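Local coordinates for protein BT_4661 (Bacteroides thetaiotaomicron, PDB 4AK2) that binds heparin and heparan sulphate as a SusE-like surface glycan-binding protein, this chain being its ligand-binding domain, at residues M91-A96 with Y167-P172; H114-M117 with V123-E126; F130-N135 with V229-N234. All coordinates share one frame; numbering follows the deposited sequence. Where two conformers were deposited one is given.

Contact 1 of 3, residues M91-A96 with Y167-P172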
loop_
_atom_site.group_PDB
_atom_site.type_symbol
_atom_site.label_atom_id
_atom_site.label_comp_id
_atom_site.label_asym_id
_atom_site.label_seq_id
_atom_site.Cartn_x
_atom_site.Cartn_y
_atom_site.Cartn_z
ATOM N N MET A 91 2.061 -4.023 6.053
ATOM C CA MET A 91 2.009 -2.630 6.498
ATOM C C MET A 91 2.066 -2.608 8.030
ATOM O O MET A 91 1.336 -3.402 8.671
ATOM C CB MET A 91 0.718 -1.992 5.997
ATOM C CG MET A 91 0.479 -0.590 6.515
ATOM S SD MET A 91 -1.208 -0.084 6.102
ATOM C CE MET A 91 -1.183 1.578 6.765
ATOM N N VAL A 92 2.870 -1.743 8.606
ATOM C CA VAL A 92 2.891 -1.462 10.022
ATOM C C VAL A 92 2.636 0.025 10.247
ATOM O O VAL A 92 2.908 0.853 9.351
ATOM C CB VAL A 92 4.193 -1.905 10.748
ATOM C CG1 VAL A 92 4.504 -3.379 10.484
ATOM C CG2 VAL A 92 5.362 -1.040 10.305
ATOM N N MET A 93 2.158 0.423 11.407
ATOM C CA MET A 93 2.174 1.799 11.869
ATOM C C MET A 93 3.227 1.931 12.964
ATOM O O MET A 93 3.174 1.195 13.968
ATOM C CB MET A 93 0.799 2.227 12.395
ATOM C CG MET A 93 -0.266 2.367 11.320
ATOM S SD MET A 93 0.041 3.688 10.087
ATOM C CE MET A 93 0.072 5.088 11.186
ATOM N N VAL A 94 4.189 2.846 12.746
ATOM C CA VAL A 94 5.217 3.176 13.731
ATOM C C VAL A 94 4.838 4.411 14.474
ATOM O O VAL A 94 4.431 5.406 13.823
ATOM C CB VAL A 94 6.599 3.317 13.104
ATOM C CG1 VAL A 94 7.614 3.772 14.140
ATOM C CG2 VAL A 94 6.986 2.011 12.458
ATOM N N THR A 95 4.888 4.338 15.810
ATOM C CA THR A 95 4.683 5.556 16.612
ATOM C C THR A 95 5.976 5.905 17.314
ATOM O O THR A 95 6.607 5.029 17.926
ATOM C CB THR A 95 3.548 5.348 17.637
ATOM O OG1 THR A 95 2.353 5.043 16.922
ATOM C CG2 THR A 95 3.289 6.592 18.461
ATOM N N ALA A 96 6.413 7.149 17.179
ATOM C CA ALA A 96 7.548 7.658 17.937
ATOM C C ALA A 96 7.084 8.728 18.903
ATOM O O ALA A 96 6.345 9.642 18.502
ATOM C CB ALA A 96 8.574 8.213 16.983
ATOM N N TYR A 167 -6.957 0.346 5.421
ATOM C CA TYR A 167 -6.512 0.747 6.760
ATOM C C TYR A 167 -6.543 2.258 6.826
ATOM O O TYR A 167 -5.767 2.933 6.131
ATOM C CB TYR A 167 -5.096 0.226 7.050
ATOM C CG TYR A 167 -5.097 -1.271 6.968
ATOM C CD1 TYR A 167 -5.607 -2.022 8.051
ATOM C CD2 TYR A 167 -4.695 -1.949 5.834
ATOM C CE1 TYR A 167 -5.738 -3.398 7.976
ATOM C CE2 TYR A 167 -4.777 -3.368 5.770
ATOM C CZ TYR A 167 -5.300 -4.082 6.862
ATOM O OH TYR A 167 -5.416 -5.460 6.812
ATOM N N ASN A 168 -7.444 2.804 7.634
ATOM C CA ASN A 168 -7.467 4.244 7.860
ATOM C C ASN A 168 -6.166 4.650 8.513
ATOM O O ASN A 168 -5.641 3.951 9.403
ATOM C CB ASN A 168 -8.621 4.594 8.812
ATOM C CG ASN A 168 -8.736 6.091 9.021
ATOM O OD1 ASN A 168 -8.649 6.860 8.084
ATOM N ND2 ASN A 168 -8.877 6.510 10.261
ATOM N N ILE A 169 -5.588 5.746 8.036
ATOM C CA ILE A 169 -4.332 6.262 8.600
ATOM C C ILE A 169 -4.617 7.515 9.393
ATOM O O ILE A 169 -4.516 7.498 10.630
ATOM C CB ILE A 169 -3.234 6.462 7.516
ATOM C CG1 ILE A 169 -2.793 5.065 6.990
ATOM C CG2 ILE A 169 -2.076 7.281 8.026
ATOM C CD1 ILE A 169 -1.993 5.103 5.686
ATOM N N ALA A 170 -5.056 8.573 8.713
ATOM C CA ALA A 170 -5.367 9.828 9.411
ATOM C C ALA A 170 -6.713 10.434 8.982
ATOM O O ALA A 170 -6.952 11.627 9.125
ATOM C CB ALA A 170 -4.207 10.837 9.324
ATOM N N GLY A 171 -7.579 9.584 8.424
ATOM C CA GLY A 171 -8.934 9.977 8.068
ATOM C C GLY A 171 -9.837 9.883 9.280
ATOM O O GLY A 171 -9.381 9.552 10.374
ATOM N N PRO A 172 -11.130 10.136 9.069
ATOM C CA PRO A 172 -12.072 10.063 10.185
ATOM C C PRO A 172 -12.213 8.624 10.690
ATOM O O PRO A 172 -12.115 7.675 9.906
ATOM C CB PRO A 172 -13.391 10.580 9.593
ATOM C CG PRO A 172 -13.224 10.569 8.108
ATOM C CD PRO A 172 -11.759 10.543 7.793
#
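Met91 reaches across to Tyr167 and Ile169 with its whole side chain stretched out; of its two modelled conformers, one is described. CG lies anti to the backbone N (chi1 174°) and the chain stays extended to CE, which carries the sulfur past the tyrosine: Met91 and Tyr167 run alongside each other in opposite directions. The sulfur sits obliquely to the ring, 4.0 Å from SD of Met91 to CD2 of Tyr167 and 4.8 Å from that SD to the ring centroid, 50° off the ring normal. This is a Met-aromatic contact at the inner end of the ring, near CB, while the phenol oxygen is hydrogen-bonded with His63 ND1.

One bond further on, CE of Met91 meets the long branch of Ile169, 3.8 Å from CD1, the two side chains at a slant. The other branch of Ile169 faces Met93, whose folded chain brings its CE to 4.4 Å from Ile169 CG2, a looser touch. Ala246 of strand 241-254 lies against both Met91 and Ile169.

At the last residue of strand 163-168, the Asn168 amide turns to the loop that follows, ND2 giving a hydrogen bond to Gly171 O at 3.1 Å. The arrangement is an interface between two beta-sheets, where methionines of strand 89-98 pack on Tyr167 at the end of strand 163-168 and on Ile169 in the loop just after it.

Contact 2 of 3, residues H114-M117 with V123-E126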
loop_
_atom_site.group_PDB
_atom_site.type_symbol
_atom_site.label_atom_id
_atom_site.label_comp_id
_atom_site.label_asym_id
_atom_site.label_seq_id
_atom_site.Cartn_x
_atom_site.Cartn_y
_atom_site.Cartn_z
ATOM N N HIS A 114 7.292 -5.344 1.010
ATOM C CA HIS A 114 6.913 -6.224 -0.106
ATOM C C HIS A 114 7.825 -7.396 -0.131
ATOM O O HIS A 114 9.057 -7.252 -0.209
ATOM C CB HIS A 114 7.050 -5.494 -1.460
ATOM C CG HIS A 114 6.730 -6.399 -2.654
ATOM N ND1 HIS A 114 7.565 -6.582 -3.702
ATOM C CD2 HIS A 114 5.619 -7.211 -2.891
ATOM C CE1 HIS A 114 7.008 -7.431 -4.585
ATOM N NE2 HIS A 114 5.828 -7.836 -4.086
ATOM N N PHE A 115 7.266 -8.601 -0.053
ATOM C CA PHE A 115 8.042 -9.852 -0.147
ATOM C C PHE A 115 7.901 -10.290 -1.601
ATOM O O PHE A 115 6.866 -10.841 -1.991
ATOM C CB PHE A 115 7.564 -10.886 0.863
ATOM C CG PHE A 115 8.513 -12.039 1.111
ATOM C CD1 PHE A 115 9.668 -12.284 0.335
ATOM C CD2 PHE A 115 8.235 -12.895 2.177
ATOM C CE1 PHE A 115 10.525 -13.356 0.629
ATOM C CE2 PHE A 115 9.067 -13.971 2.467
ATOM C CZ PHE A 115 10.208 -14.195 1.695
ATOM N N SER A 116 8.921 -10.047 -2.409
ATOM C CA SER A 116 8.839 -10.363 -3.830
ATOM C C SER A 116 9.024 -11.864 -4.085
ATOM O O SER A 116 9.470 -12.599 -3.199
ATOM C CB SER A 116 9.868 -9.567 -4.620
ATOM O OG SER A 116 9.495 -9.638 -5.980
ATOM N N MET A 117 8.683 -12.318 -5.297
ATOM C CA MET A 117 8.871 -13.707 -5.678
ATOM C C MET A 117 8.801 -13.846 -7.189
ATOM O O MET A 117 8.282 -12.965 -7.883
ATOM C CB MET A 117 7.796 -14.595 -5.046
ATOM C CG MET A 117 6.417 -14.472 -5.675
ATOM S SD MET A 117 5.178 -15.492 -4.866
ATOM C CE MET A 117 5.804 -17.138 -5.189
ATOM N N VAL A 123 6.942 -15.008 -14.020
ATOM C CA VAL A 123 6.588 -13.622 -13.726
ATOM C C VAL A 123 7.250 -13.215 -12.423
ATOM O O VAL A 123 7.257 -13.949 -11.443
ATOM C CB VAL A 123 5.052 -13.449 -13.629
ATOM C CG1 VAL A 123 4.622 -12.093 -13.051
ATOM C CG2 VAL A 123 4.420 -13.716 -14.978
ATOM N N GLN A 124 7.853 -12.035 -12.436
ATOM C CA GLN A 124 8.410 -11.453 -11.228
ATOM C C GLN A 124 7.842 -10.027 -11.172
ATOM O O GLN A 124 8.443 -9.060 -11.651
ATOM C CB GLN A 124 9.932 -11.451 -11.302
ATOM C CG GLN A 124 10.602 -11.002 -10.013
ATOM C CD GLN A 124 12.100 -11.092 -10.102
ATOM O OE1 GLN A 124 12.658 -12.064 -10.625
ATOM N NE2 GLN A 124 12.773 -10.062 -9.601
ATOM N N LEU A 125 6.633 -9.886 -10.627
ATOM C CA LEU A 125 5.918 -8.608 -10.783
ATOM C C LEU A 125 6.306 -7.632 -9.676
ATOM O O LEU A 125 6.016 -7.874 -8.508
ATOM C CB LEU A 125 4.402 -8.862 -10.757
ATOM C CG LEU A 125 3.508 -7.613 -10.945
ATOM C CD1 LEU A 125 3.710 -7.008 -12.353
ATOM C CD2 LEU A 125 2.059 -8.026 -10.787
ATOM N N GLU A 126 6.954 -6.523 -10.059
ATOM C CA GLU A 126 7.470 -5.586 -9.086
ATOM C C GLU A 126 7.137 -4.145 -9.476
ATOM O O GLU A 126 7.555 -3.650 -10.542
ATOM C CB GLU A 126 9.007 -5.718 -8.939
ATOM C CG GLU A 126 9.384 -7.077 -8.371
ATOM C CD GLU A 126 10.842 -7.188 -7.987
ATOM O OE1 GLU A 126 11.627 -6.279 -8.347
ATOM O OE2 GLU A 126 11.225 -8.186 -7.349
HETATM O O HOH W 1 5.728 -12.305 -9.053
#
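The loop that follows strand 105-115 folds back beside the bound heparin fragment so that Ser116 and Met117 meet Gln124 and Glu126, the two short pieces running nearly antiparallel, 161° apart; the Met117 side chain is about 7 Å at its nearest from a bound 2-O-sulfo-iduronic acid. The side-chain link is the hydrogen bond from Ser116 OG to Glu126 OE2, short at 2.6 Å. The hydroxyl meets that oxygen on its anti side, 17° out of the carboxylate plane. With chi1 at -164° the Ser116 hydroxyl swings over to the glutamate; the extended Glu126 chain brings the carboxylate back to it. Gln124 NE2 adds a weak bond to the same OE2, while Glu126 OE1 looks to Arg29 in a long, weak ion pair.

A lysine in place of Glu126 would probably leave the Ser116 hydroxyl without its acceptor and set a second positive charge beside Arg29.

The backbones are joined by one water, which donates to Met117 O at 2.9 Å and to Val123 O at 3.3 Å and accepts from Leu125 N at 3.0 Å. The His114 ring presents its edge to CG of Glu126, 4.5 Å from CE1, and its ND1 is hydrogen-bonded to Arg29 NE.

Strand 27-30 runs beside His114 and Ser116, with backbone bonds to both, and Leu125 packs on Val269 and Pro271 of strand 268-276, so the loop lies between two sheets.

Contact 3 of 3, residues F130-N135 with V229-N234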
loop_
_atom_site.group_PDB
_atom_site.type_symbol
_atom_site.label_atom_id
_atom_site.label_comp_id
_atom_site.label_asym_id
_atom_site.label_seq_id
_atom_site.Cartn_x
_atom_site.Cartn_y
_atom_site.Cartn_z
ATOM N N PHE A 130 6.465 0.419 -4.658
ATOM C CA PHE A 130 5.268 -0.441 -4.473
ATOM C C PHE A 130 4.221 0.193 -3.606
ATOM O O PHE A 130 3.175 -0.436 -3.353
ATOM C CB PHE A 130 5.625 -1.849 -4.039
ATOM C CG PHE A 130 6.261 -1.930 -2.668
ATOM C CD1 PHE A 130 5.437 -2.061 -1.520
ATOM C CD2 PHE A 130 7.654 -1.917 -2.496
ATOM C CE1 PHE A 130 6.009 -2.181 -0.265
ATOM C CE2 PHE A 130 8.228 -2.022 -1.240
ATOM C CZ PHE A 130 7.392 -2.144 -0.129
ATOM N N VAL A 131 4.428 1.410 -3.109
ATOM C CA VAL A 131 3.414 2.188 -2.423
ATOM C C VAL A 131 3.091 3.362 -3.355
ATOM O O VAL A 131 3.969 4.228 -3.599
ATOM C CB VAL A 131 3.854 2.699 -1.064
ATOM C CG1 VAL A 131 2.704 3.426 -0.355
ATOM C CG2 VAL A 131 4.371 1.536 -0.175
ATOM N N PHE A 132 1.904 3.382 -3.925
ATOM C CA PHE A 132 1.470 4.447 -4.818
ATOM C C PHE A 132 0.811 5.508 -3.939
ATOM O O PHE A 132 -0.278 5.263 -3.385
ATOM C CB PHE A 132 0.483 3.862 -5.885
ATOM C CG PHE A 132 -0.179 4.928 -6.735
ATOM C CD1 PHE A 132 0.473 6.152 -7.013
ATOM C CD2 PHE A 132 -1.472 4.734 -7.242
ATOM C CE1 PHE A 132 -0.119 7.165 -7.800
ATOM C CE2 PHE A 132 -2.064 5.736 -8.068
ATOM C CZ PHE A 132 -1.399 6.951 -8.290
ATOM N N GLN A 133 1.429 6.685 -3.810
ATOM C CA GLN A 133 0.926 7.788 -3.047
ATOM C C GLN A 133 0.056 8.646 -3.940
ATOM O O GLN A 133 0.572 9.231 -4.931
ATOM C CB GLN A 133 2.083 8.623 -2.488
ATOM C CG GLN A 133 2.876 7.788 -1.463
ATOM C CD GLN A 133 4.003 8.612 -0.850
ATOM O OE1 GLN A 133 4.848 9.144 -1.574
ATOM N NE2 GLN A 133 4.047 8.682 0.480
ATOM N N VAL A 134 -1.241 8.702 -3.673
ATOM C CA VAL A 134 -2.195 9.341 -4.548
ATOM C C VAL A 134 -3.093 10.296 -3.795
ATOM O O VAL A 134 -3.525 10.025 -2.653
ATOM C CB VAL A 134 -3.009 8.254 -5.319
ATOM C CG1 VAL A 134 -3.923 7.425 -4.370
ATOM C CG2 VAL A 134 -3.846 8.890 -6.429
ATOM N N ASN A 135 -3.439 11.414 -4.423
ATOM C CA ASN A 135 -4.385 12.368 -3.862
ATOM C C ASN A 135 -5.788 11.933 -4.318
ATOM O O ASN A 135 -6.052 11.909 -5.509
ATOM C CB ASN A 135 -4.064 13.760 -4.415
ATOM C CG ASN A 135 -5.032 14.825 -3.953
ATOM O OD1 ASN A 135 -6.150 14.570 -3.533
ATOM N ND2 ASN A 135 -4.566 16.060 -3.981
ATOM N N VAL A 229 -1.525 0.986 -12.023
ATOM C CA VAL A 229 -2.788 1.112 -11.311
ATOM C C VAL A 229 -3.280 2.572 -11.445
ATOM O O VAL A 229 -2.530 3.484 -11.120
ATOM C CB VAL A 229 -2.690 0.737 -9.809
ATOM C CG1 VAL A 229 -4.009 1.025 -9.099
ATOM C CG2 VAL A 229 -2.250 -0.720 -9.619
ATOM N N HIS A 230 -4.516 2.748 -11.925
ATOM C CA HIS A 230 -5.179 4.029 -12.011
ATOM C C HIS A 230 -6.173 4.198 -10.940
ATOM O O HIS A 230 -6.914 3.264 -10.651
ATOM C CB HIS A 230 -5.906 4.155 -13.367
ATOM C CG HIS A 230 -4.983 4.030 -14.536
ATOM N ND1 HIS A 230 -4.689 5.077 -15.353
ATOM C CD2 HIS A 230 -4.248 2.955 -14.995
ATOM C CE1 HIS A 230 -3.813 4.664 -16.287
ATOM N NE2 HIS A 230 -3.545 3.368 -16.075
ATOM N N ILE A 231 -6.177 5.349 -10.280
ATOM C CA ILE A 231 -7.171 5.727 -9.278
ATOM C C ILE A 231 -7.940 6.910 -9.838
ATOM O O ILE A 231 -7.344 7.931 -10.229
ATOM C CB ILE A 231 -6.522 6.078 -7.928
ATOM C CG1 ILE A 231 -5.891 4.824 -7.324
ATOM C CG2 ILE A 231 -7.502 6.757 -6.971
ATOM C CD1 ILE A 231 -6.868 3.745 -6.889
ATOM N N ASN A 232 -9.250 6.790 -9.962
ATOM C CA ASN A 232 -10.047 7.869 -10.534
ATOM C C ASN A 232 -10.353 8.935 -9.510
ATOM O O ASN A 232 -10.401 8.633 -8.325
ATOM C CB ASN A 232 -11.324 7.286 -11.158
ATOM C CG ASN A 232 -11.039 6.647 -12.486
ATOM O OD1 ASN A 232 -10.211 7.145 -13.277
ATOM N ND2 ASN A 232 -11.695 5.527 -12.755
ATOM N N PRO A 233 -10.517 10.194 -9.972
ATOM C CA PRO A 233 -10.738 11.322 -9.054
ATOM C C PRO A 233 -12.132 11.337 -8.429
ATOM O O PRO A 233 -13.100 10.831 -9.007
ATOM C CB PRO A 233 -10.555 12.542 -9.948
ATOM C CG PRO A 233 -10.929 12.058 -11.312
ATOM C CD PRO A 233 -10.433 10.633 -11.381
ATOM N N ASN A 234 -12.217 11.928 -7.248
ATOM C CA ASN A 234 -13.480 12.292 -6.634
ATOM C C ASN A 234 -14.358 11.105 -6.193
ATOM O O ASN A 234 -15.550 11.306 -5.954
ATOM C CB ASN A 234 -14.306 13.245 -7.546
ATOM C CG ASN A 234 -15.418 13.968 -6.795
ATOM O OD1 ASN A 234 -15.189 14.479 -5.703
ATOM N ND2 ASN A 234 -16.630 14.039 -7.375
#
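Phe132 meets both Val229 and Ile231 across the contact, while Phe130 and Val131 before it pack on Phe112 of strand 105-115 instead. A chi1 of 172° sends the Phe132 ring over to the other strand, where CE2 does the touching. That atom is 3.8 Å from Val229 O and 4.0 Å from CG1 of Ile231, so one ring corner bears on a main-chain oxygen and an aliphatic branch together. Both partners approach obliquely, and the phenylalanine and isoleucine side chains pass each other in opposite directions.

The two strands belong to different sheets: 131-134 pairs in parallel with 268-276, while 229-231 is the middle strand of a three-stranded antiparallel sheet, between 140-141 and 220-222. Their axes come within 9.5 Å with an angle of 23° between directions, the spacing of layers that meet through side chains, as in a face-to-face packing of sheets.

With Gln133 turned to the other side of its strand, toward Trp275 and Phe280, the chain faces Ile231 again at Val134: CG2 comes to 4.2 Å from CB of Ile231. The Val134 CB also lies 3.6 Å above the plane of the Phe132 ring, so Val134 lies over one face of the ring, toward its rim, while also touching the isoleucine. Ile274 of strand 268-276 touches both Phe132 and Val134, and Ile231 also touches Trp236.

Strands 89-98 and 105-115 are neighbours in the four-stranded sheet, so contacts 1 and 2 both start from it, yet their centres lie 25 Å apart on opposite sides of the chain's centre. Contact 2 falls wholly within the sequence between the segments of contact 1, whereas contacts 1 and 3 alternate along the chain, their centres 18 Å apart. Contacts 2 and 3 follow in series, centres 20 Å apart, and touch: His114 N is 3.4 Å from Phe130 CZ. Strands 163-168 and 131-134 share the larger mixed sheet. Contacts 1 and 3 join different sheets, while contact 2 folds the loop after strand 105-115 back on its end. That loop lies near the bound 2-O-sulfo-iduronic acid.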